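PDB 5GNE: leucine aminopeptidase from Legionella pneumophila, which probably removes single residues from the amino terminus of peptides as a zinc-dependent metalloexopeptidase of the M28 family. Local coordinates for residues Q277-L282 and V302-G307; E18-K23 and I36-D41; Q143-L148 and K155-Y160. All blocks are in the same frame, centred on the assembly; numbering follows the deposited sequence.

Contact 1: Q277-L282 and V302-G307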
loop_
_atom_site.group_PDB
_atom_site.type_symbol
_atom_site.label_atom_id
_atom_site.label_comp_id
_atom_site.label_asym_id
_atom_site.label_seq_id
_atom_site.Cartn_x
_atom_site.Cartn_y
_atom_site.Cartn_z
ATOM N N GLN A 277 12.454 -16.856 6.231
ATOM C CA GLN A 277 12.865 -15.592 6.916
ATOM C C GLN A 277 13.540 -14.475 6.128
ATOM O O GLN A 277 13.788 -13.419 6.683
ATOM C CB GLN A 277 13.758 -15.925 8.124
ATOM C CG GLN A 277 13.361 -15.349 9.457
ATOM C CD GLN A 277 13.961 -16.086 10.619
ATOM O OE1 GLN A 277 14.160 -15.507 11.705
ATOM N NE2 GLN A 277 13.911 -17.415 10.515
ATOM N N THR A 278 13.786 -14.662 4.841
ATOM C CA THR A 278 14.257 -13.554 4.006
ATOM C C THR A 278 13.147 -12.540 3.772
ATOM O O THR A 278 12.002 -12.912 3.550
ATOM C CB THR A 278 14.794 -14.044 2.621
ATOM O OG1 THR A 278 15.874 -14.977 2.817
ATOM C CG2 THR A 278 15.296 -12.870 1.803
ATOM N N ILE A 279 13.468 -11.257 3.867
ATOM C CA ILE A 279 12.526 -10.238 3.414
ATOM C C ILE A 279 13.087 -9.540 2.166
ATOM O O ILE A 279 14.264 -9.194 2.104
ATOM C CB ILE A 279 12.200 -9.246 4.532
ATOM C CG1 ILE A 279 11.449 -9.997 5.640
ATOM C CG2 ILE A 279 11.344 -8.105 4.002
ATOM C CD1 ILE A 279 11.088 -9.168 6.873
ATOM N N TRP A 280 12.228 -9.336 1.176
ATOM C CA TRP A 280 12.648 -8.798 -0.115
ATOM C C TRP A 280 12.240 -7.332 -0.279
ATOM O O TRP A 280 11.106 -6.953 0.005
ATOM C CB TRP A 280 12.047 -9.644 -1.251
ATOM C CG TRP A 280 12.705 -10.987 -1.418
ATOM C CD1 TRP A 280 13.801 -11.265 -2.162
ATOM C CD2 TRP A 280 12.331 -12.219 -0.772
ATOM N NE1 TRP A 280 14.121 -12.603 -2.054
ATOM C CE2 TRP A 280 13.243 -13.203 -1.195
ATOM C CE3 TRP A 280 11.316 -12.577 0.118
ATOM C CZ2 TRP A 280 13.159 -14.534 -0.771
ATOM C CZ3 TRP A 280 11.240 -13.902 0.548
ATOM C CH2 TRP A 280 12.154 -14.860 0.100
ATOM N N LEU A 281 13.180 -6.522 -0.755
ATOM C CA LEU A 281 12.931 -5.122 -1.051
ATOM C C LEU A 281 12.765 -4.965 -2.542
ATOM O O LEU A 281 13.457 -5.644 -3.313
ATOM C CB LEU A 281 14.090 -4.251 -0.568
ATOM C CG LEU A 281 14.374 -4.321 0.932
ATOM C CD1 LEU A 281 15.551 -3.440 1.299
ATOM C CD2 LEU A 281 13.130 -3.927 1.728
ATOM N N LEU A 282 11.893 -4.043 -2.952
ATOM C CA LEU A 282 11.635 -3.835 -4.371
ATOM C C LEU A 282 12.602 -2.816 -4.883
ATOM O O LEU A 282 12.946 -1.896 -4.155
ATOM C CB LEU A 282 10.212 -3.368 -4.606
ATOM C CG LEU A 282 9.253 -4.541 -4.775
ATOM C CD1 LEU A 282 8.790 -5.101 -3.432
ATOM C CD2 LEU A 282 8.088 -4.141 -5.650
ATOM N N VAL A 302 16.238 -6.109 12.557
ATOM C CA VAL A 302 15.371 -7.264 12.388
ATOM C C VAL A 302 16.237 -8.519 12.285
ATOM O O VAL A 302 15.751 -9.640 12.475
ATOM C CB VAL A 302 14.450 -7.119 11.170
ATOM C CG1 VAL A 302 13.369 -8.193 11.188
ATOM C CG2 VAL A 302 13.777 -5.765 11.192
ATOM N N LYS A 303 17.522 -8.306 12.003
ATOM C CA LYS A 303 18.514 -9.371 11.798
ATOM C C LYS A 303 17.968 -10.433 10.851
ATOM O O LYS A 303 17.882 -11.612 11.176
ATOM C CB LYS A 303 18.895 -9.973 13.153
ATOM C CG LYS A 303 19.417 -8.905 14.143
ATOM C CD LYS A 303 20.937 -8.805 14.217
ATOM C CE LYS A 303 21.398 -8.221 15.559
ATOM N NZ LYS A 303 22.748 -7.572 15.497
ATOM N N THR A 304 17.605 -9.981 9.660
ATOM C CA THR A 304 17.043 -10.826 8.618
ATOM C C THR A 304 17.892 -10.750 7.350
ATOM O O THR A 304 18.542 -9.735 7.104
ATOM C CB THR A 304 15.560 -10.378 8.345
ATOM O OG1 THR A 304 14.657 -11.148 9.148
ATOM C CG2 THR A 304 15.164 -10.515 6.915
ATOM N N PRO A 305 17.969 -11.849 6.585
ATOM C CA PRO A 305 18.634 -11.722 5.281
ATOM C C PRO A 305 17.853 -10.757 4.399
ATOM O O PRO A 305 16.618 -10.786 4.393
ATOM C CB PRO A 305 18.605 -13.141 4.702
ATOM C CG PRO A 305 18.239 -14.017 5.812
ATOM C CD PRO A 305 17.493 -13.221 6.833
ATOM N N VAL A 306 18.552 -9.903 3.669
ATOM C CA VAL A 306 17.879 -8.931 2.813
ATOM C C VAL A 306 17.926 -9.348 1.354
ATOM O O VAL A 306 19.000 -9.386 0.762
ATOM C CB VAL A 306 18.520 -7.566 2.922
ATOM C CG1 VAL A 306 17.793 -6.578 2.012
ATOM C CG2 VAL A 306 18.526 -7.102 4.368
ATOM N N GLY A 307 16.775 -9.685 0.782
ATOM C CA GLY A 307 16.678 -9.933 -0.650
ATOM C C GLY A 307 16.146 -8.772 -1.488
ATOM O O GLY A 307 15.718 -7.740 -0.961
#

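Contact 2: E18-K23 and I36-D41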
loop_
_atom_site.group_PDB
_atom_site.type_symbol
_atom_site.label_atom_id
_atom_site.label_comp_id
_atom_site.label_asym_id
_atom_site.label_seq_id
_atom_site.Cartn_x
_atom_site.Cartn_y
_atom_site.Cartn_z
ATOM N N GLU A 18 -3.469 -4.741 -26.454
ATOM C CA GLU A 18 -3.832 -5.601 -27.576
ATOM C C GLU A 18 -4.929 -6.585 -27.191
ATOM O O GLU A 18 -5.705 -7.008 -28.044
ATOM C CB GLU A 18 -2.608 -6.347 -28.111
ATOM C CG GLU A 18 -1.564 -5.397 -28.677
ATOM C CD GLU A 18 -2.051 -4.660 -29.923
ATOM O OE1 GLU A 18 -2.838 -5.245 -30.686
ATOM O OE2 GLU A 18 -1.642 -3.506 -30.151
ATOM N N GLN A 19 -5.004 -6.933 -25.909
ATOM C CA GLN A 19 -6.105 -7.757 -25.399
ATOM C C GLN A 19 -7.412 -6.966 -25.192
ATOM O O GLN A 19 -8.467 -7.552 -24.955
ATOM C CB GLN A 19 -5.709 -8.413 -24.064
ATOM C CG GLN A 19 -4.487 -9.328 -24.127
ATOM C CD GLN A 19 -4.600 -10.363 -25.221
ATOM O OE1 GLN A 19 -5.627 -11.029 -25.353
ATOM N NE2 GLN A 19 -3.569 -10.456 -26.055
ATOM N N LEU A 20 -7.345 -5.641 -25.247
ATOM C CA LEU A 20 -8.504 -4.811 -24.908
ATOM C C LEU A 20 -8.967 -3.934 -26.060
ATOM O O LEU A 20 -9.972 -3.226 -25.932
ATOM C CB LEU A 20 -8.207 -3.916 -23.697
ATOM C CG LEU A 20 -8.002 -4.642 -22.377
ATOM C CD1 LEU A 20 -7.510 -3.670 -21.324
ATOM C CD2 LEU A 20 -9.288 -5.302 -21.954
ATOM N N LYS A 21 -8.164 -3.910 -27.120
ATOM C CA LYS A 21 -8.358 -3.066 -28.304
ATOM C C LYS A 21 -9.803 -2.868 -28.714
ATOM O O LYS A 21 -10.260 -1.749 -28.899
ATOM C CB LYS A 21 -7.614 -3.679 -29.489
ATOM C CG LYS A 21 -6.591 -2.786 -30.131
ATOM C CD LYS A 21 -6.201 -3.316 -31.505
ATOM C CE LYS A 21 -5.857 -4.787 -31.461
ATOM N NZ LYS A 21 -5.214 -5.213 -32.737
ATOM N N ASP A 22 -10.502 -3.981 -28.896
ATOM C CA ASP A 22 -11.833 -3.962 -29.482
ATOM C C ASP A 22 -12.863 -3.337 -28.560
ATOM O O ASP A 22 -13.937 -2.949 -29.015
ATOM C CB ASP A 22 -12.233 -5.371 -29.924
ATOM C CG ASP A 22 -11.396 -5.861 -31.106
ATOM O OD1 ASP A 22 -10.902 -5.009 -31.882
ATOM O OD2 ASP A 22 -11.203 -7.085 -31.252
ATOM N N LYS A 23 -12.555 -3.246 -27.270
ATOM C CA LYS A 23 -13.498 -2.632 -26.340
ATOM C C LYS A 23 -13.031 -1.250 -25.861
ATOM O O LYS A 23 -13.724 -0.579 -25.103
ATOM C CB LYS A 23 -13.755 -3.558 -25.151
ATOM C CG LYS A 23 -14.199 -4.975 -25.526
ATOM C CD LYS A 23 -15.189 -5.519 -24.493
ATOM C CE LYS A 23 -15.578 -6.987 -24.710
ATOM N NZ LYS A 23 -15.983 -7.648 -23.415
ATOM N N ILE A 36 -5.994 4.788 -22.386
ATOM C CA ILE A 36 -7.245 4.414 -23.033
ATOM C C ILE A 36 -8.491 4.732 -22.230
ATOM O O ILE A 36 -8.458 4.937 -21.019
ATOM C CB ILE A 36 -7.290 2.903 -23.361
ATOM C CG1 ILE A 36 -7.206 2.072 -22.083
ATOM C CG2 ILE A 36 -6.174 2.518 -24.323
ATOM C CD1 ILE A 36 -7.445 0.541 -22.319
ATOM N N ALA A 37 -9.605 4.767 -22.942
ATOM C CA ALA A 37 -10.899 4.861 -22.307
ATOM C C ALA A 37 -11.641 3.562 -22.568
ATOM O O ALA A 37 -11.746 3.107 -23.709
ATOM C CB ALA A 37 -11.678 6.061 -22.840
ATOM N N ILE A 38 -12.142 2.963 -21.499
ATOM C CA ILE A 38 -12.764 1.660 -21.594
ATOM C C ILE A 38 -13.729 1.541 -20.420
ATOM O O ILE A 38 -13.404 1.906 -19.290
ATOM C CB ILE A 38 -11.709 0.498 -21.596
ATOM C CG1 ILE A 38 -12.358 -0.828 -22.017
ATOM C CG2 ILE A 38 -10.991 0.351 -20.242
ATOM C CD1 ILE A 38 -11.396 -1.989 -22.019
ATOM N N PRO A 39 -14.949 1.083 -20.692
ATOM C CA PRO A 39 -15.865 0.947 -19.570
ATOM C C PRO A 39 -15.629 -0.409 -18.937
ATOM O O PRO A 39 -15.977 -1.439 -19.512
ATOM C CB PRO A 39 -17.242 1.085 -20.222
ATOM C CG PRO A 39 -17.018 0.739 -21.692
ATOM C CD PRO A 39 -15.544 0.583 -21.941
ATOM N N ILE A 40 -14.995 -0.403 -17.773
ATOM C CA ILE A 40 -14.654 -1.633 -17.086
ATOM C C ILE A 40 -15.902 -2.308 -16.506
ATOM O O ILE A 40 -16.503 -1.809 -15.557
ATOM C CB ILE A 40 -13.650 -1.367 -15.965
ATOM C CG1 ILE A 40 -12.391 -0.728 -16.549
ATOM C CG2 ILE A 40 -13.334 -2.682 -15.204
ATOM C CD1 ILE A 40 -11.375 -0.295 -15.510
ATOM N N ASP A 41 -16.295 -3.419 -17.110
ATOM C CA ASP A 41 -17.416 -4.217 -16.641
ATOM C C ASP A 41 -16.720 -5.448 -16.083
ATOM O O ASP A 41 -15.497 -5.460 -16.074
ATOM C CB ASP A 41 -18.406 -4.516 -17.773
ATOM C CG ASP A 41 -17.739 -5.139 -18.998
ATOM O OD1 ASP A 41 -16.555 -5.526 -18.916
ATOM O OD2 ASP A 41 -18.402 -5.241 -20.053
#

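Contact 3: Q143-L148 and K155-Y160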
loop_
_atom_site.group_PDB
_atom_site.type_symbol
_atom_site.label_atom_id
_atom_site.label_comp_id
_atom_site.label_asym_id
_atom_site.label_seq_id
_atom_site.Cartn_x
_atom_site.Cartn_y
_atom_site.Cartn_z
ATOM N N GLN A 143 -12.281 2.849 13.060
ATOM C CA GLN A 143 -12.711 2.715 14.437
ATOM C C GLN A 143 -11.641 2.045 15.303
ATOM O O GLN A 143 -11.494 2.395 16.476
ATOM C CB GLN A 143 -14.034 1.962 14.473
ATOM C CG GLN A 143 -14.336 1.264 15.755
ATOM C CD GLN A 143 -15.512 0.346 15.583
ATOM O OE1 GLN A 143 -16.631 0.798 15.344
ATOM N NE2 GLN A 143 -15.262 -0.959 15.650
ATOM N N GLN A 144 -10.883 1.103 14.733
ATOM C CA GLN A 144 -9.751 0.503 15.464
ATOM C C GLN A 144 -8.723 1.568 15.845
ATOM O O GLN A 144 -8.124 1.521 16.915
ATOM C CB GLN A 144 -9.053 -0.585 14.650
ATOM C CG GLN A 144 -9.897 -1.783 14.314
ATOM C CD GLN A 144 -10.364 -2.529 15.542
ATOM O OE1 GLN A 144 -11.553 -2.536 15.845
ATOM N NE2 GLN A 144 -9.432 -3.152 16.262
ATOM N N PHE A 145 -8.531 2.543 14.965
ATOM C CA PHE A 145 -7.592 3.611 15.256
ATOM C C PHE A 145 -8.180 4.530 16.318
ATOM O O PHE A 145 -7.547 4.779 17.343
ATOM C CB PHE A 145 -7.256 4.419 13.996
ATOM C CG PHE A 145 -6.299 5.556 14.247
ATOM C CD1 PHE A 145 -4.929 5.349 14.185
ATOM C CD2 PHE A 145 -6.767 6.831 14.566
ATOM C CE1 PHE A 145 -4.039 6.403 14.429
ATOM C CE2 PHE A 145 -5.886 7.885 14.809
ATOM C CZ PHE A 145 -4.525 7.668 14.744
ATOM N N ASP A 146 -9.398 5.011 16.075
ATOM C CA ASP A 146 -10.079 5.907 17.006
ATOM C C ASP A 146 -10.119 5.328 18.416
ATOM O O ASP A 146 -9.811 6.020 19.398
ATOM C CB ASP A 146 -11.503 6.198 16.526
ATOM C CG ASP A 146 -11.546 6.827 15.155
ATOM O OD1 ASP A 146 -10.546 7.468 14.757
ATOM O OD2 ASP A 146 -12.583 6.669 14.473
ATOM N N THR A 147 -10.501 4.055 18.506
ATOM C CA THR A 147 -10.569 3.365 19.783
ATOM C C THR A 147 -9.209 3.382 20.475
ATOM O O THR A 147 -9.102 3.757 21.649
ATOM C CB THR A 147 -11.052 1.912 19.627
ATOM O OG1 THR A 147 -12.429 1.895 19.220
ATOM C CG2 THR A 147 -10.910 1.168 20.957
ATOM N N LEU A 148 -8.176 2.957 19.752
ATOM C CA LEU A 148 -6.820 2.941 20.292
ATOM C C LEU A 148 -6.386 4.304 20.824
ATOM O O LEU A 148 -5.834 4.409 21.922
ATOM C CB LEU A 148 -5.832 2.501 19.208
ATOM C CG LEU A 148 -5.649 1.004 18.979
ATOM C CD1 LEU A 148 -4.694 0.764 17.818
ATOM C CD2 LEU A 148 -5.146 0.338 20.234
ATOM N N LYS A 155 -4.872 12.741 22.277
ATOM C CA LYS A 155 -5.745 13.726 21.628
ATOM C C LYS A 155 -5.057 14.243 20.394
ATOM O O LYS A 155 -5.610 14.974 19.574
ATOM C CB LYS A 155 -6.054 14.888 22.576
ATOM C CG LYS A 155 -6.737 14.477 23.867
ATOM C CD LYS A 155 -8.157 14.005 23.615
ATOM C CE LYS A 155 -8.890 13.691 24.918
ATOM N NZ LYS A 155 -8.367 12.464 25.591
ATOM N N ASP A 156 -3.837 13.763 20.275
ATOM C CA ASP A 156 -2.791 14.240 19.399
ATOM C C ASP A 156 -2.978 13.712 17.958
ATOM O O ASP A 156 -2.038 13.669 17.166
ATOM C CB ASP A 156 -1.470 13.765 20.004
ATOM C CG ASP A 156 -0.284 14.415 19.397
ATOM O OD1 ASP A 156 -0.461 15.434 18.703
ATOM O OD2 ASP A 156 0.829 13.886 19.596
ATOM N N VAL A 157 -4.210 13.330 17.628
ATOM C CA VAL A 157 -4.490 12.448 16.507
ATOM C C VAL A 157 -5.550 12.989 15.556
ATOM O O VAL A 157 -6.177 14.015 15.813
ATOM C CB VAL A 157 -4.973 11.068 16.988
ATOM C CG1 VAL A 157 -3.920 10.413 17.828
ATOM C CG2 VAL A 157 -6.267 11.214 17.788
ATOM N N GLU A 158 -5.707 12.301 14.429
ATOM C CA GLU A 158 -6.759 12.611 13.479
ATOM C C GLU A 158 -7.083 11.348 12.681
ATOM O O GLU A 158 -6.210 10.475 12.513
ATOM C CB GLU A 158 -6.295 13.738 12.579
ATOM C CG GLU A 158 -7.357 14.673 12.085
ATOM C CD GLU A 158 -6.748 15.776 11.234
ATOM O OE1 GLU A 158 -5.508 15.970 11.311
ATOM O OE2 GLU A 158 -7.506 16.468 10.518
ATOM N N SER A 159 -8.337 11.196 12.261
ATOM C CA SER A 159 -8.703 10.130 11.317
ATOM C C SER A 159 -9.843 10.586 10.417
ATOM O O SER A 159 -10.809 11.165 10.887
ATOM C CB SER A 159 -9.072 8.832 12.044
ATOM O OG SER A 159 -10.312 8.945 12.717
ATOM N N TYR A 160 -9.722 10.340 9.116
ATOM C CA TYR A 160 -10.787 10.687 8.180
ATOM C C TYR A 160 -10.865 9.767 6.988
ATOM O O TYR A 160 -9.879 9.147 6.605
ATOM C CB TYR A 160 -10.628 12.118 7.696
ATOM C CG TYR A 160 -9.240 12.477 7.247
ATOM C CD1 TYR A 160 -8.256 12.814 8.175
ATOM C CD2 TYR A 160 -8.904 12.505 5.900
ATOM C CE1 TYR A 160 -6.974 13.166 7.766
ATOM C CE2 TYR A 160 -7.632 12.861 5.486
ATOM C CZ TYR A 160 -6.670 13.194 6.416
ATOM O OH TYR A 160 -5.400 13.552 6.008
#

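Contact 1: Q277-L282 and V302-G307
Gln277 faces Thr304 through its backbone: Gln277 O lies 3.2 Å from Thr304 CG2 and takes a weak hydrogen bond from Thr304 OG1, while the ring carbon CD of Pro305 also comes up to the same oxygen. Thr278 crosses Pro305 with its two branches doing different work. Its OG1, anti to the carbonyl carbon (chi1 -59°), lies by CB and CG of the proline and is hydrogen-bonded to Asp276; its CG2 reaches Pro305 O and Gly307 N, and lies over the centre of the Trp280 ring, 3.6 Å above its plane, a CH-pi contact. Ile279 begins the regular pairing. Ile279 N donates to Pro305 O (3.2 Å), with the donor almost in line with the C=O bond, and Ile279 O accepts from Gly307 N (2.9 Å). Ile279 also lays CB and CG1 against Thr304 CG2, the two side chains crossing at about a right angle. The pairing is parallel and belongs to a beta-alpha-beta unit, in which helix 288-302 links strand 279-282 to strand 306-309, an outermost strand of the mixed sheet in the M28 peptidase region. Trp280 stands on the same side as Thr278 and brings CD1 to 3.5 Å from Gly307 CA, so the indole lies directly against the backbone of the glycine. Leu281 N gives a straight bond to Gly307 O (2.8 Å, N-H...O 170°), the donor standing above the carbonyl plane. Leu281 CD1 meets Val306 CG1 at 3.9 Å, and both side chains rest on helix 288-302.

Contact 2: E18-K23 and I36-D41
A buried apolar contact joins Leu20 of helix 14-20, and Lys23, to the last residues of strand 33-38, a member of the four-stranded antiparallel sheet near the amino terminus; no hydrogen bond crosses between the two segments. Leu20 points at the strand and meets two isoleucines of its near face. Its CD2 lies 3.9 Å from Ile38 CD1, which also approaches Leu20 CB, and the two side chains cross at about a right angle. The other branch of the leucine, CD1, comes to 4.3 Å from Ile36 CD1, a looser touch. Leu48 of helix 42-55 packs on Leu20, and Ile10 of strand 8-13 on both isoleucines. Lys23 N is hydrogen-bonded to Leu20 O, and Lys23 O turns towards the strand, 3.8 Å from Pro39 CD. With CG1 anti to the backbone N (chi1 -167°), Ile38 sets that carbon against Lys23 O, at 3.4 Å. Farther out, Lys23 NZ stays 4.8 Å from Asp41 OD2, while Asp41 OD1 caps Ile44 N at the start of helix 42-55. Direct attachment of these two segments is thus chiefly by van der Waals contact, with at most a long-range attraction between the lysine and the aspartate.

Contact 3: Q143-L148 and K155-Y160
Helix 143-148 and strand 157-160 run nearly antiparallel, their axes at 160° and 9.1 Å apart at closest approach, with Asp146 level with Ser159. Phe145 and Asp146 reach across from the helix. Phe145 CG, anti to the backbone N (chi1 179°), points out from the helix towards the strand. The ring presents its edge to Val157: CE2 is 4.0 Å from Val157 CB, close to the ring plane, and the two side chains slide past each other in opposite directions. The same CE2 lies 3.5 Å from Glu158 O, and CD2 touches Ser159 CB at 4.0 Å. Phe220 of helix 202-221 meets the Phe145 ring and also touches Val157, while Thr175 and Ile177 of strand 170-177 pack on Phe145; the contact lays helix 132-151 against strand 157-164, an outermost strand of the mixed sheet. Beside the ring, Asp146 OD1 accepts from Ser159 OG on its syn side, the side of OD2; the modelled 2.5 Å is short and its exact length doubtful. Lys142 binds both partners, through a salt bridge to Asp146 OD2 and a hydrogen bond to Ser159 OG. A serine hydroxyl and a lysine ammonium thus share the carboxylate, an arrangement that would stabilise its negative charge, next to a buried aromatic side chain.

In the fold
Along the chain the contacts come in series: contact 2 closes first, then contact 3, then contact 1. Contacts 1 and 3 reach the same eight-stranded mixed sheet at its two outermost strands, 306-309 and 157-164, with centres 31 Å apart. Contact 2 belongs to the separate four-stranded antiparallel sheet near the amino terminus; its centre is 39 Å from that of contact 1 and 41 Å from that of contact 3. None touches another. The Ile279 side chain of contact 1 is about 12 Å from that of the zinc ligand Asp266, whereas contacts 2 and 3 lie away from the zinc sites. Contacts 1 and 3 thus join the two borders of the large sheet to their neighbours, and contact 2 ties helix 14-20 to the small one.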